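Local coordinates for protein putative glycosyl hydrolase (Bacteroides thetaiotaomicron VPI-5482, PDB 3K11) that is of unknown function but, as a member of glycosyl hydrolase family 88, probably acts as a hydrolase on glycosidic substrates, at residues 38-43 against 101-106; 95-100 against 407-412; 369-374 against 398-403. All blocks are in the same frame, centred on the assembly; numbering follows the deposited sequence.

Contact 1 (38-43 against 101-106); sequences RVFAYI and KRYTDY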
ATOM      1  N   ARG A  38      15.805 -33.324   0.924  1.00 26.64           N
ATOM      2  CA  ARG A  38      17.064 -32.599   1.175  1.00 24.75           C
ATOM      3  C   ARG A  38      17.041 -31.908   2.538  1.00 25.91           C
ATOM      4  O   ARG A  38      18.017 -31.963   3.298  1.00 24.00           O
ATOM      5  CB  ARG A  38      17.381 -31.626   0.040  1.00 25.06           C
ATOM      6  CG  ARG A  38      18.764 -31.023   0.152  1.00 31.47           C
ATOM      7  CD  ARG A  38      19.246 -30.382  -1.146  1.00 29.53           C
ATOM      8  NE  ARG A  38      18.544 -29.141  -1.468  1.00 26.84           N
ATOM      9  CZ  ARG A  38      17.506 -29.048  -2.296  1.00 27.81           C
ATOM     10  NH1 ARG A  38      16.986 -30.112  -2.906  1.00 30.42           N
ATOM     11  NH2 ARG A  38      16.952 -27.864  -2.500  1.00 29.42           N
ATOM     12  N   VAL A  39      15.911 -31.288   2.866  1.00 25.16           N
ATOM     13  CA  VAL A  39      15.749 -30.666   4.179  1.00 25.60           C
ATOM     14  C   VAL A  39      15.772 -31.755   5.260  1.00 25.70           C
ATOM     15  O   VAL A  39      16.443 -31.617   6.287  1.00 24.21           O
ATOM     16  CB  VAL A  39      14.430 -29.864   4.282  1.00 26.72           C
ATOM     17  CG1 VAL A  39      14.246 -29.385   5.702  1.00 23.20           C
ATOM     18  CG2 VAL A  39      14.396 -28.686   3.254  1.00 23.76           C
ATOM     19  N   PHE A  40      15.045 -32.845   5.028  1.00 24.99           N
ATOM     20  CA  PHE A  40      14.969 -33.920   6.004  1.00 24.79           C
ATOM     21  C   PHE A  40      16.354 -34.511   6.283  1.00 24.92           C
ATOM     22  O   PHE A  40      16.720 -34.746   7.439  1.00 23.26           O
ATOM     23  CB  PHE A  40      14.022 -35.015   5.500  1.00 24.90           C
ATOM     24  CG  PHE A  40      13.932 -36.195   6.421  1.00 25.61           C
ATOM     25  CD1 PHE A  40      13.409 -36.046   7.680  1.00 23.62           C
ATOM     26  CD2 PHE A  40      14.425 -37.443   6.042  1.00 30.28           C
ATOM     27  CE1 PHE A  40      13.343 -37.104   8.564  1.00 27.03           C
ATOM     28  CE2 PHE A  40      14.369 -38.504   6.916  1.00 34.57           C
ATOM     29  CZ  PHE A  40      13.802 -38.339   8.181  1.00 28.55           C
ATOM     30  N   ALA A  41      17.119 -34.769   5.236  1.00 26.30           N
ATOM     31  CA  ALA A  41      18.454 -35.391   5.438  1.00 28.90           C
ATOM     32  C   ALA A  41      19.313 -34.462   6.281  1.00 31.71           C
ATOM     33  O   ALA A  41      20.041 -34.877   7.173  1.00 31.56           O
ATOM     34  CB  ALA A  41      19.128 -35.682   4.099  1.00 28.97           C
ATOM     35  N   TYR A  42      19.217 -33.176   6.003  1.00 27.34           N
ATOM     36  CA  TYR A  42      19.980 -32.207   6.755  1.00 26.60           C
ATOM     37  C   TYR A  42      19.598 -32.170   8.232  1.00 27.51           C
ATOM     38  O   TYR A  42      20.445 -32.256   9.090  1.00 28.58           O
ATOM     39  CB  TYR A  42      19.800 -30.822   6.126  1.00 25.58           C
ATOM     40  CG  TYR A  42      20.469 -29.732   6.928  1.00 27.65           C
ATOM     41  CD1 TYR A  42      21.839 -29.693   7.077  1.00 28.88           C
ATOM     42  CD2 TYR A  42      19.730 -28.734   7.513  1.00 24.26           C
ATOM     43  CE1 TYR A  42      22.442 -28.692   7.832  1.00 24.84           C
ATOM     44  CE2 TYR A  42      20.325 -27.746   8.263  1.00 24.80           C
ATOM     45  CZ  TYR A  42      21.671 -27.719   8.411  1.00 27.28           C
ATOM     46  OH  TYR A  42      22.219 -26.696   9.176  1.00 28.52           O
ATOM     47  N   ILE A  43      18.309 -32.058   8.529  1.00 25.39           N
ATOM     48  CA  ILE A  43      17.903 -31.901   9.924  1.00 26.53           C
ATOM     49  C   ILE A  43      18.140 -33.190  10.710  1.00 28.64           C
ATOM     50  O   ILE A  43      18.333 -33.136  11.910  1.00 29.90           O
ATOM     51  CB  ILE A  43      16.453 -31.416  10.090  1.00 27.17           C
ATOM     52  CG1 ILE A  43      15.441 -32.432   9.528  1.00 34.17           C
ATOM     53  CG2 ILE A  43      16.300 -30.014   9.451  1.00 23.77           C
ATOM     54  CD1 ILE A  43      14.276 -32.665  10.425  1.00 37.80           C
ATOM     55  N   LYS A 101       8.038 -43.886   5.268  1.00 30.43           N
ATOM     56  CA  LYS A 101       8.061 -44.165   6.706  1.00 30.72           C
ATOM     57  C   LYS A 101       9.278 -43.624   7.416  1.00 28.00           C
ATOM     58  O   LYS A 101       9.324 -43.626   8.652  1.00 29.28           O
ATOM     59  CB  LYS A 101       8.001 -45.675   6.934  1.00 30.32           C
ATOM     60  CG  LYS A 101       6.701 -46.310   6.411  1.00 40.00           C
ATOM     61  N   ARG A 102      10.298 -43.219   6.671  1.00 26.93           N
ATOM     62  CA  ARG A 102      11.484 -42.615   7.296  1.00 29.15           C
ATOM     63  C   ARG A 102      11.083 -41.387   8.112  1.00 27.74           C
ATOM     64  O   ARG A 102      11.682 -41.093   9.150  1.00 28.30           O
ATOM     65  CB  ARG A 102      12.522 -42.189   6.260  1.00 28.83           C
ATOM     66  CG  ARG A 102      13.189 -43.330   5.460  1.00 33.13           C
ATOM     67  CD  ARG A 102      14.262 -42.729   4.547  1.00 35.40           C
ATOM     68  NE  ARG A 102      13.668 -41.660   3.735  1.00 39.61           N
ATOM     69  CZ  ARG A 102      14.247 -40.503   3.394  1.00 38.89           C
ATOM     70  NH1 ARG A 102      15.489 -40.197   3.742  1.00 36.64           N
ATOM     71  NH2 ARG A 102      13.557 -39.627   2.696  1.00 35.28           N
ATOM     72  N   TYR A 103      10.085 -40.655   7.615  1.00 28.85           N
ATOM     73  CA  TYR A 103       9.646 -39.445   8.282  1.00 26.71           C
ATOM     74  C   TYR A 103       9.079 -39.746   9.671  1.00 26.72           C
ATOM     75  O   TYR A 103       9.440 -39.090  10.648  1.00 26.58           O
ATOM     76  CB  TYR A 103       8.634 -38.683   7.435  1.00 28.77           C
ATOM     77  CG  TYR A 103       9.109 -38.224   6.076  1.00 26.02           C
ATOM     78  CD1 TYR A 103      10.390 -37.757   5.869  1.00 29.90           C
ATOM     79  CD2 TYR A 103       8.246 -38.200   5.005  1.00 32.33           C
ATOM     80  CE1 TYR A 103      10.796 -37.324   4.625  1.00 29.47           C
ATOM     81  CE2 TYR A 103       8.645 -37.726   3.761  1.00 35.76           C
ATOM     82  CZ  TYR A 103       9.906 -37.279   3.583  1.00 29.62           C
ATOM     83  OH  TYR A 103      10.318 -36.825   2.352  1.00 33.27           O
ATOM     84  N   THR A 104       8.221 -40.755   9.771  1.00 26.55           N
ATOM     85  CA  THR A 104       7.691 -41.114  11.084  1.00 26.97           C
ATOM     86  C   THR A 104       8.730 -41.878  11.915  1.00 26.92           C
ATOM     87  O   THR A 104       8.727 -41.761  13.149  1.00 27.62           O
ATOM     88  CB  THR A 104       6.364 -41.844  11.030  1.00 30.00           C
ATOM     89  OG1 THR A 104       6.351 -42.720   9.915  1.00 27.85           O
ATOM     90  CG2 THR A 104       5.187 -40.836  10.946  1.00 28.44           C
ATOM     91  N   ASP A 105       9.637 -42.613  11.273  1.00 27.58           N
ATOM     92  CA  ASP A 105      10.726 -43.273  12.022  1.00 27.03           C
ATOM     93  C   ASP A 105      11.532 -42.235  12.800  1.00 28.09           C
ATOM     94  O   ASP A 105      11.960 -42.473  13.938  1.00 26.58           O
ATOM     95  CB  ASP A 105      11.704 -43.978  11.100  1.00 25.06           C
ATOM     96  CG  ASP A 105      11.136 -45.263  10.474  1.00 29.16           C
ATOM     97  OD1 ASP A 105      10.035 -45.707  10.873  1.00 26.85           O
ATOM     98  OD2 ASP A 105      11.812 -45.788   9.557  1.00 31.44           O
ATOM     99  N   TYR A 106      11.764 -41.089  12.174  1.00 27.54           N
ATOM    100  CA  TYR A 106      12.470 -39.996  12.829  1.00 24.53           C
ATOM    101  C   TYR A 106      11.759 -39.530  14.082  1.00 25.78           C
ATOM    102  O   TYR A 106      12.376 -39.305  15.110  1.00 27.69           O
ATOM    103  CB  TYR A 106      12.598 -38.819  11.841  1.00 26.92           C
ATOM    104  CG  TYR A 106      13.213 -37.574  12.413  1.00 25.71           C
ATOM    105  CD1 TYR A 106      12.416 -36.599  13.018  1.00 25.66           C
ATOM    106  CD2 TYR A 106      14.577 -37.332  12.321  1.00 25.91           C
ATOM    107  CE1 TYR A 106      12.962 -35.443  13.530  1.00 27.21           C
ATOM    108  CE2 TYR A 106      15.140 -36.152  12.845  1.00 27.06           C
ATOM    109  CZ  TYR A 106      14.306 -35.224  13.453  1.00 30.59           C
ATOM    110  OH  TYR A 106      14.795 -34.071  13.984  1.00 30.70           O
TER

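Contact 2 (95-100 against 407-412); sequences AETTGD and GAEMIR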
ATOM      1  N   ALA A  95       4.719 -38.342   6.360  1.00 27.37           N
ATOM      2  CA  ALA A  95       4.693 -39.800   6.238  1.00 26.67           C
ATOM      3  C   ALA A  95       3.381 -40.205   5.600  1.00 27.52           C
ATOM      4  O   ALA A  95       3.342 -41.141   4.832  1.00 28.41           O
ATOM      5  CB  ALA A  95       4.841 -40.502   7.610  1.00 24.24           C
ATOM      6  N   GLU A  96       2.304 -39.500   5.928  1.00 27.85           N
ATOM      7  CA  GLU A  96       0.989 -39.852   5.416  1.00 31.97           C
ATOM      8  C   GLU A  96       0.796 -39.492   3.960  1.00 30.65           C
ATOM      9  O   GLU A  96       0.230 -40.281   3.213  1.00 29.55           O
ATOM     10  CB  GLU A  96      -0.110 -39.193   6.234  1.00 32.64           C
ATOM     11  CG  GLU A  96      -1.488 -39.798   5.933  1.00 43.24           C
ATOM     12  CD  GLU A  96      -2.614 -38.987   6.516  1.00 47.57           C
ATOM     13  OE1 GLU A  96      -2.434 -38.456   7.646  1.00 72.00           O
ATOM     14  OE2 GLU A  96      -3.673 -38.889   5.844  1.00 64.25           O
ATOM     15  N   THR A  97       1.227 -38.305   3.539  1.00 27.60           N
ATOM     16  CA  THR A  97       0.982 -37.923   2.145  1.00 29.68           C
ATOM     17  C   THR A  97       1.942 -38.556   1.142  1.00 31.62           C
ATOM     18  O   THR A  97       1.641 -38.602  -0.062  1.00 31.23           O
ATOM     19  CB  THR A  97       1.026 -36.428   1.967  1.00 28.78           C
ATOM     20  OG1 THR A  97       2.378 -35.940   2.128  1.00 31.17           O
ATOM     21  CG2 THR A  97       0.105 -35.740   2.956  1.00 24.40           C
ATOM     22  N   THR A  98       3.099 -39.015   1.612  1.00 30.73           N
ATOM     23  CA  THR A  98       4.131 -39.574   0.736  1.00 30.97           C
ATOM     24  C   THR A  98       4.291 -41.059   0.892  1.00 34.05           C
ATOM     25  O   THR A  98       4.839 -41.715   0.012  1.00 33.73           O
ATOM     26  CB  THR A  98       5.515 -38.955   1.046  1.00 32.87           C
ATOM     27  OG1 THR A  98       5.943 -39.377   2.356  1.00 32.49           O
ATOM     28  CG2 THR A  98       5.470 -37.422   0.987  1.00 29.74           C
ATOM     29  N   GLY A  99       3.896 -41.587   2.044  1.00 35.10           N
ATOM     30  CA  GLY A  99       4.129 -42.971   2.347  1.00 34.97           C
ATOM     31  C   GLY A  99       5.558 -43.306   2.723  1.00 35.36           C
ATOM     32  O   GLY A  99       5.888 -44.467   2.858  1.00 36.21           O
ATOM     33  N   ASP A 100       6.417 -42.312   2.890  1.00 32.30           N
ATOM     34  CA  ASP A 100       7.803 -42.529   3.252  1.00 31.42           C
ATOM     35  C   ASP A 100       7.850 -42.662   4.786  1.00 31.10           C
ATOM     36  O   ASP A 100       7.760 -41.678   5.513  1.00 28.47           O
ATOM     37  CB  ASP A 100       8.644 -41.338   2.751  1.00 29.77           C
ATOM     38  CG  ASP A 100      10.127 -41.549   2.907  1.00 37.91           C
ATOM     39  OD1 ASP A 100      10.523 -42.464   3.654  1.00 32.86           O
ATOM     40  OD2 ASP A 100      10.896 -40.785   2.278  1.00 32.66           O
ATOM     41  N   GLY A 407       5.532 -28.887   1.930  1.00 23.21           N
ATOM     42  CA  GLY A 407       5.919 -29.829   0.882  1.00 24.01           C
ATOM     43  C   GLY A 407       5.052 -31.047   0.936  1.00 25.50           C
ATOM     44  O   GLY A 407       4.530 -31.495  -0.077  1.00 23.12           O
ATOM     45  N   ALA A 408       4.898 -31.597   2.134  1.00 23.56           N
ATOM     46  CA  ALA A 408       4.048 -32.775   2.313  1.00 27.02           C
ATOM     47  C   ALA A 408       2.643 -32.552   1.778  1.00 23.84           C
ATOM     48  O   ALA A 408       2.083 -33.417   1.105  1.00 24.69           O
ATOM     49  CB  ALA A 408       3.969 -33.143   3.788  1.00 26.53           C
ATOM     50  N   GLU A 409       2.085 -31.386   2.077  1.00 22.97           N
ATOM     51  CA  GLU A 409       0.728 -31.066   1.691  1.00 22.39           C
ATOM     52  C   GLU A 409       0.624 -30.715   0.211  1.00 22.32           C
ATOM     53  O   GLU A 409      -0.370 -31.064  -0.483  1.00 22.10           O
ATOM     54  CB  GLU A 409       0.187 -29.914   2.567  1.00 24.07           C
ATOM     55  CG  GLU A 409      -1.310 -29.878   2.652  1.00 22.92           C
ATOM     56  CD  GLU A 409      -1.926 -31.062   3.377  1.00 26.19           C
ATOM     57  OE1 GLU A 409      -1.229 -31.749   4.111  1.00 30.60           O
ATOM     58  OE2 GLU A 409      -3.114 -31.284   3.170  1.00 26.10           O
HETATM   59  N   MSE A 410       1.658 -30.092  -0.321  1.00 23.01           N
HETATM   60  CA  MSE A 410       1.713 -29.879  -1.770  1.00 23.83           C
HETATM   61  C   MSE A 410       1.747 -31.187  -2.545  1.00 23.40           C
HETATM   62  O   MSE A 410       1.104 -31.310  -3.607  1.00 24.03           O
HETATM   63  CB  MSE A 410       2.923 -29.006  -2.170  1.00 23.88           C
HETATM   64  CG  MSE A 410       2.826 -27.541  -1.832  1.00 22.75           C
HETATM   65 SE   MSE A 410       1.418 -26.638  -2.708  0.75 22.01          SE
HETATM   66  CE  MSE A 410       1.726 -27.179  -4.497  1.00 18.12           C
ATOM     67  N   ILE A 411       2.422 -32.201  -2.028  1.00 23.49           N
ATOM     68  CA  ILE A 411       2.427 -33.510  -2.698  1.00 22.88           C
ATOM     69  C   ILE A 411       1.006 -34.069  -2.770  1.00 24.49           C
ATOM     70  O   ILE A 411       0.581 -34.531  -3.847  1.00 25.73           O
ATOM     71  CB  ILE A 411       3.419 -34.500  -2.019  1.00 21.20           C
ATOM     72  CG1 ILE A 411       4.859 -34.040  -2.316  1.00 21.30           C
ATOM     73  CG2 ILE A 411       3.181 -36.020  -2.445  1.00 19.87           C
ATOM     74  CD1 ILE A 411       5.970 -34.619  -1.347  1.00 20.74           C
ATOM     75  N   ARG A 412       0.272 -34.007  -1.650  0.50 25.33           N
ATOM     76  CA  ARG A 412      -1.136 -34.432  -1.635  0.50 23.67           C
ATOM     77  C   ARG A 412      -1.930 -33.658  -2.673  0.50 23.81           C
ATOM     78  O   ARG A 412      -2.661 -34.239  -3.473  0.50 23.05           O
ATOM     79  CB  ARG A 412      -1.768 -34.180  -0.269  0.50 25.17           C
ATOM     80  CG  ARG A 412      -3.264 -34.509  -0.181  0.50 28.40           C
ATOM     81  CD  ARG A 412      -3.474 -35.967  -0.022  0.50 42.40           C
ATOM     82  NE  ARG A 412      -3.406 -36.382   1.382  0.50 44.14           N
ATOM     83  CZ  ARG A 412      -3.147 -37.627   1.794  0.50 49.29           C
ATOM     84  NH1 ARG A 412      -2.875 -38.615   0.927  0.50 52.22           N
ATOM     85  NH2 ARG A 412      -3.125 -37.889   3.095  0.50 44.51           N
TER

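Contact 3 (369-374 against 398-403); sequences GQVEGT and HGYGPV. With EDO (1,2-ethanediol), chain T.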
ATOM      1  N   GLY A 369      20.558 -28.158   2.327  1.00 24.97           N
ATOM      2  CA  GLY A 369      19.263 -28.505   2.897  1.00 26.11           C
ATOM      3  C   GLY A 369      18.778 -27.521   3.948  1.00 26.21           C
ATOM      4  O   GLY A 369      17.770 -27.774   4.647  1.00 24.90           O
ATOM      5  N   GLN A 370      19.525 -26.423   4.112  1.00 23.82           N
ATOM      6  CA  GLN A 370      19.102 -25.360   5.014  1.00 25.19           C
ATOM      7  C   GLN A 370      18.004 -24.550   4.367  1.00 25.80           C
ATOM      8  O   GLN A 370      17.865 -24.544   3.158  1.00 25.78           O
ATOM      9  CB  GLN A 370      20.257 -24.429   5.358  1.00 23.57           C
ATOM     10  CG  GLN A 370      21.417 -25.133   6.070  1.00 25.82           C
ATOM     11  CD  GLN A 370      22.553 -24.194   6.360  1.00 30.81           C
ATOM     12  OE1 GLN A 370      22.880 -23.337   5.527  1.00 26.24           O
ATOM     13  NE2 GLN A 370      23.186 -24.356   7.526  1.00 22.67           N
ATOM     14  N   VAL A 371      17.254 -23.844   5.194  1.00 26.00           N
ATOM     15  CA  VAL A 371      16.183 -22.971   4.737  1.00 24.97           C
ATOM     16  C   VAL A 371      16.631 -21.541   5.010  1.00 24.06           C
ATOM     17  O   VAL A 371      16.794 -21.127   6.177  1.00 25.73           O
ATOM     18  CB  VAL A 371      14.848 -23.281   5.443  1.00 27.15           C
ATOM     19  CG1 VAL A 371      13.806 -22.232   5.075  1.00 25.89           C
ATOM     20  CG2 VAL A 371      14.380 -24.726   5.092  1.00 22.60           C
ATOM     21  N   GLU A 372      16.822 -20.799   3.928  1.00 23.42           N
ATOM     22  CA  GLU A 372      17.267 -19.396   3.987  1.00 23.02           C
ATOM     23  C   GLU A 372      16.111 -18.407   4.071  1.00 24.88           C
ATOM     24  O   GLU A 372      14.994 -18.690   3.641  1.00 23.39           O
ATOM     25  CB  GLU A 372      18.120 -19.057   2.759  1.00 23.88           C
ATOM     26  CG  GLU A 372      19.359 -19.973   2.615  1.00 26.35           C
ATOM     27  CD  GLU A 372      20.335 -19.575   1.496  1.00 29.15           C
ATOM     28  OE1 GLU A 372      20.078 -18.626   0.697  1.00 27.22           O
ATOM     29  OE2 GLU A 372      21.425 -20.210   1.454  1.00 28.29           O
ATOM     30  N   GLY A 373      16.417 -17.207   4.569  1.00 24.56           N
ATOM     31  CA  GLY A 373      15.437 -16.125   4.638  1.00 25.14           C
ATOM     32  C   GLY A 373      14.405 -16.213   5.762  1.00 27.28           C
ATOM     33  O   GLY A 373      13.365 -15.528   5.678  1.00 27.00           O
ATOM     34  N   THR A 374      14.699 -16.980   6.813  1.00 23.54           N
ATOM     35  CA  THR A 374      13.797 -17.121   7.948  1.00 22.91           C
ATOM     36  C   THR A 374      14.130 -16.112   9.044  1.00 24.46           C
ATOM     37  O   THR A 374      15.262 -16.045   9.504  1.00 24.98           O
ATOM     38  CB  THR A 374      13.876 -18.496   8.571  1.00 22.20           C
ATOM     39  OG1 THR A 374      13.470 -19.474   7.599  1.00 25.43           O
ATOM     40  CG2 THR A 374      12.979 -18.606   9.816  1.00 20.69           C
ATOM     41  N   HIS A 398      12.577 -22.057  12.917  1.00 22.33           N
ATOM     42  CA  HIS A 398      11.196 -21.860  12.521  1.00 24.58           C
ATOM     43  C   HIS A 398      10.943 -22.183  11.087  1.00 25.76           C
ATOM     44  O   HIS A 398       9.789 -22.322  10.706  1.00 26.66           O
ATOM     45  CB  HIS A 398      10.810 -20.388  12.680  1.00 25.15           C
ATOM     46  CG  HIS A 398      11.175 -19.823  14.000  1.00 23.39           C
ATOM     47  ND1 HIS A 398      12.456 -19.447  14.309  1.00 25.90           N
ATOM     48  CD2 HIS A 398      10.430 -19.606  15.114  1.00 26.11           C
ATOM     49  CE1 HIS A 398      12.483 -19.030  15.563  1.00 24.28           C
ATOM     50  NE2 HIS A 398      11.261 -19.074  16.052  1.00 24.56           N
ATOM     51  N   GLY A 399      11.997 -22.219  10.267  1.00 23.40           N
ATOM     52  CA  GLY A 399      11.783 -22.486   8.847  1.00 26.48           C
ATOM     53  C   GLY A 399      11.531 -23.937   8.506  1.00 24.46           C
ATOM     54  O   GLY A 399      10.883 -24.260   7.501  1.00 26.92           O
ATOM     55  N   TYR A 400      12.044 -24.837   9.346  1.00 22.92           N
ATOM     56  CA  TYR A 400      12.177 -26.243   8.935  1.00 23.56           C
ATOM     57  C   TYR A 400      10.838 -26.992   8.897  1.00 22.19           C
ATOM     58  O   TYR A 400      10.511 -27.618   7.864  1.00 22.92           O
ATOM     59  CB  TYR A 400      13.267 -26.929   9.817  1.00 24.16           C
ATOM     60  CG  TYR A 400      14.594 -26.324   9.445  1.00 26.30           C
ATOM     61  CD1 TYR A 400      15.278 -26.767   8.325  1.00 25.22           C
ATOM     62  CD2 TYR A 400      15.054 -25.180  10.073  1.00 23.58           C
ATOM     63  CE1 TYR A 400      16.445 -26.122   7.879  1.00 23.04           C
ATOM     64  CE2 TYR A 400      16.243 -24.538   9.638  1.00 25.92           C
ATOM     65  CZ  TYR A 400      16.923 -25.028   8.552  1.00 26.50           C
ATOM     66  OH  TYR A 400      18.057 -24.392   8.079  1.00 22.71           O
ATOM     67  N   GLY A 401      10.102 -26.946  10.013  1.00 21.67           N
ATOM     68  CA  GLY A 401       8.793 -27.598  10.145  1.00 22.60           C
ATOM     69  C   GLY A 401       7.865 -27.165   9.041  1.00 23.72           C
ATOM     70  O   GLY A 401       7.284 -27.975   8.326  1.00 23.40           O
ATOM     71  N   PRO A 402       7.697 -25.867   8.918  1.00 22.05           N
ATOM     72  CA  PRO A 402       6.811 -25.354   7.888  1.00 22.37           C
ATOM     73  C   PRO A 402       7.139 -25.738   6.457  1.00 22.83           C
ATOM     74  O   PRO A 402       6.254 -26.068   5.715  1.00 24.08           O
ATOM     75  CB  PRO A 402       6.853 -23.866   8.118  1.00 22.71           C
ATOM     76  CG  PRO A 402       7.108 -23.697   9.574  1.00 23.96           C
ATOM     77  CD  PRO A 402       8.099 -24.830   9.878  1.00 23.92           C
ATOM     78  N   VAL A 403       8.415 -25.753   6.081  1.00 24.28           N
ATOM     79  CA  VAL A 403       8.786 -26.159   4.740  1.00 23.63           C
ATOM     80  C   VAL A 403       8.435 -27.613   4.545  1.00 22.89           C
ATOM     81  O   VAL A 403       7.933 -28.002   3.486  1.00 23.73           O
ATOM     82  CB  VAL A 403      10.292 -25.863   4.489  1.00 24.99           C
ATOM     83  CG1 VAL A 403      10.794 -26.577   3.228  1.00 21.44           C
ATOM     84  CG2 VAL A 403      10.492 -24.316   4.405  1.00 22.25           C
TER
HETATM   85  C1  EDO T  19      18.809 -21.001  -1.638  1.00 47.39           C
HETATM   86  O1  EDO T  19      18.565 -19.571  -1.507  1.00 53.70           O
HETATM   87  C2  EDO T  19      19.919 -21.304  -2.646  1.00 57.43           C
HETATM   88  O2  EDO T  19      21.226 -20.930  -2.130  1.00 60.95           O

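Contact 1 (38-43 against 101-106)
Phe40 reaches across from helix 29-45 into a cluster of aromatic rings, its CG anti to the backbone N and continuing toward 101-106. Two edge-to-face pairs hold its ring. The edge of Tyr103 stands on one face of Phe40, CD1 over the ring centre, with the planes at 87° and the centroids 5.0 Å apart. Phe40 in turn directs its own edge at the face of Tyr106 in an offset pair, planes at 71°, and Phe40 CE1 comes 3.8 Å from Tyr106 CB. The packing is consistent with the (alpha/alpha)6 barrel expected of the six-hairpin clan: the two short segments run in the same general direction, inclined at 28°, their axes 11.8 Å apart, and the rings bridge the gap. A further apolar contact comes from Ile43, which crosses Tyr106 at about a right angle and brings CD1 4.0 Å from Tyr106 CZ. Polar groups border the rings. The CD2-CE2 edge of Phe40 meets one face of the Arg102 guanidinium, the two planes nearly perpendicular, NH1 being 3.7 Å from Phe40 CD2. Arg102 NH2 forms salt bridges with Asp100 and Asp37, Tyr103 OH bonds to Asp37, and Tyr106 OH bonds to Thr47 and Trp84.

Contact 2 (95-100 against 407-412)
Thr97 meets helix 400-416 with both branches of its side chain. Its OG1 lies between the backbone N and the carbonyl carbon (chi1 70°) and donates a hydrogen bond to Ala408 O at 2.7 Å. The hydroxyl stands above the carbonyl plane, 40° out of it, and shares this oxygen with the weak helical bond from Arg412 N. Its other branch, CG2, sits over one face of the Arg412 guanidinium, offset toward the rim and 3.9 Å from NH2. Arg412 is bent at chi2 and chi3 and crosses Thr97 obliquely. Glu96, extended beyond CG, meets the same guanidinium at its edge: Glu96 OE2 and Arg412 NH2 form a salt bridge of 3.0 Å, the carboxylate turned 59° against the guanidinium plane. Arg412 was modelled in two conformers; the salt bridge and the contact with Thr97 CG2 are described for one, so both are less certain. On the flank of Thr97 away from the salt bridge, Thr98 CG2 touches Ile411 CD1 at 3.7 Å, while Thr97 O lies near Ile411 CG2. Thr98 OG1 works within its own turn, bonded to Ala94 O and accepting a nearly straight bond from Asp100 N at 3.0 Å. That bond makes an ST turn, in which Gly99 leaves helix 82-98 with positive phi and Asp100 becomes the N-cap of helix 101-128. The Gly99-Asp100 turn joins these two helices as a helical hairpin packed on helix 400-416, consistent with the (alpha/alpha)6 barrel of the six-hairpin clan.

Contact 3 (369-374 against 398-403)
Tyr400 lays its ring alongside Val371 and ends with its hydroxyl on the backbone of the 369-374 loop. From CB, CG is set beside the backbone N (chi1 -68°), and the ring beyond it approaches the loop. CD1 is the first ring atom to meet it, against Val371 CG2. CE1 comes closer to the same methyl, 3.7 Å from CG2, and also has Gly369 O beside it, near the ring plane; that oxygen is buried and has no hydrogen-bonding partner in the model. CZ passes under Val371 CB, which lies over one ring face toward the rim, as the two side chains slide past each other in opposite directions. At the tip, Tyr400 OH accepts a nearly straight bond from Val371 N, 3.0 Å long with an N-H...O angle of 168°. It touches Gln370 CA at 3.4 Å and is also hydrogen-bonded to Val394 O, so two backbone groups fix its position.

Beyond the ring, Val371 and Val403 reach toward each other tip to tip, CG2 to CG2 at 4.0 Å. Farther along, Thr374 OG1 packs 3.7 Å from Gly399 CA, a close approach possible because Gly399 has no side chain in the way, and Thr374 CG2 rests on His398 CB. On the other side of the loop, Glu372 OE1 accepts a hydrogen bond of 2.8 Å from O1 of an ethanediol probably left from crystallisation. The loop thus lies over the start of helix 400-416, with Val371 and Thr374 also touching helix 326-342, consistent with the six-hairpin (alpha/alpha) barrel. Tyr400 packs in addition on Val39, Tyr42 and Ile43 of helix 29-45 and on Trp84 of helix 82-98.

How the contacts relate
From the N terminus, helix 29-45 opens contact 1, which closes once the chain has run through helix 82-98 into helix 101-128. Contact 2 opens inside that loop, at 95-100, and closes only after some 300 residues on helix 400-416, so contacts 1 and 2 cross. Contact 3 is a short loop nested within contact 2 and lying wholly after contact 1; its second segment is on the same helix 400-416. Contacts 1 and 2 meet where Tyr103 packs on Thr98 and Thr104 on Ala95. Contacts 1 and 3 meet through a probable hydrogen bond between Tyr42 and Gln370. Together they join helices 29-45, 82-98, 101-128 and 400-416 with the 369-374 loop.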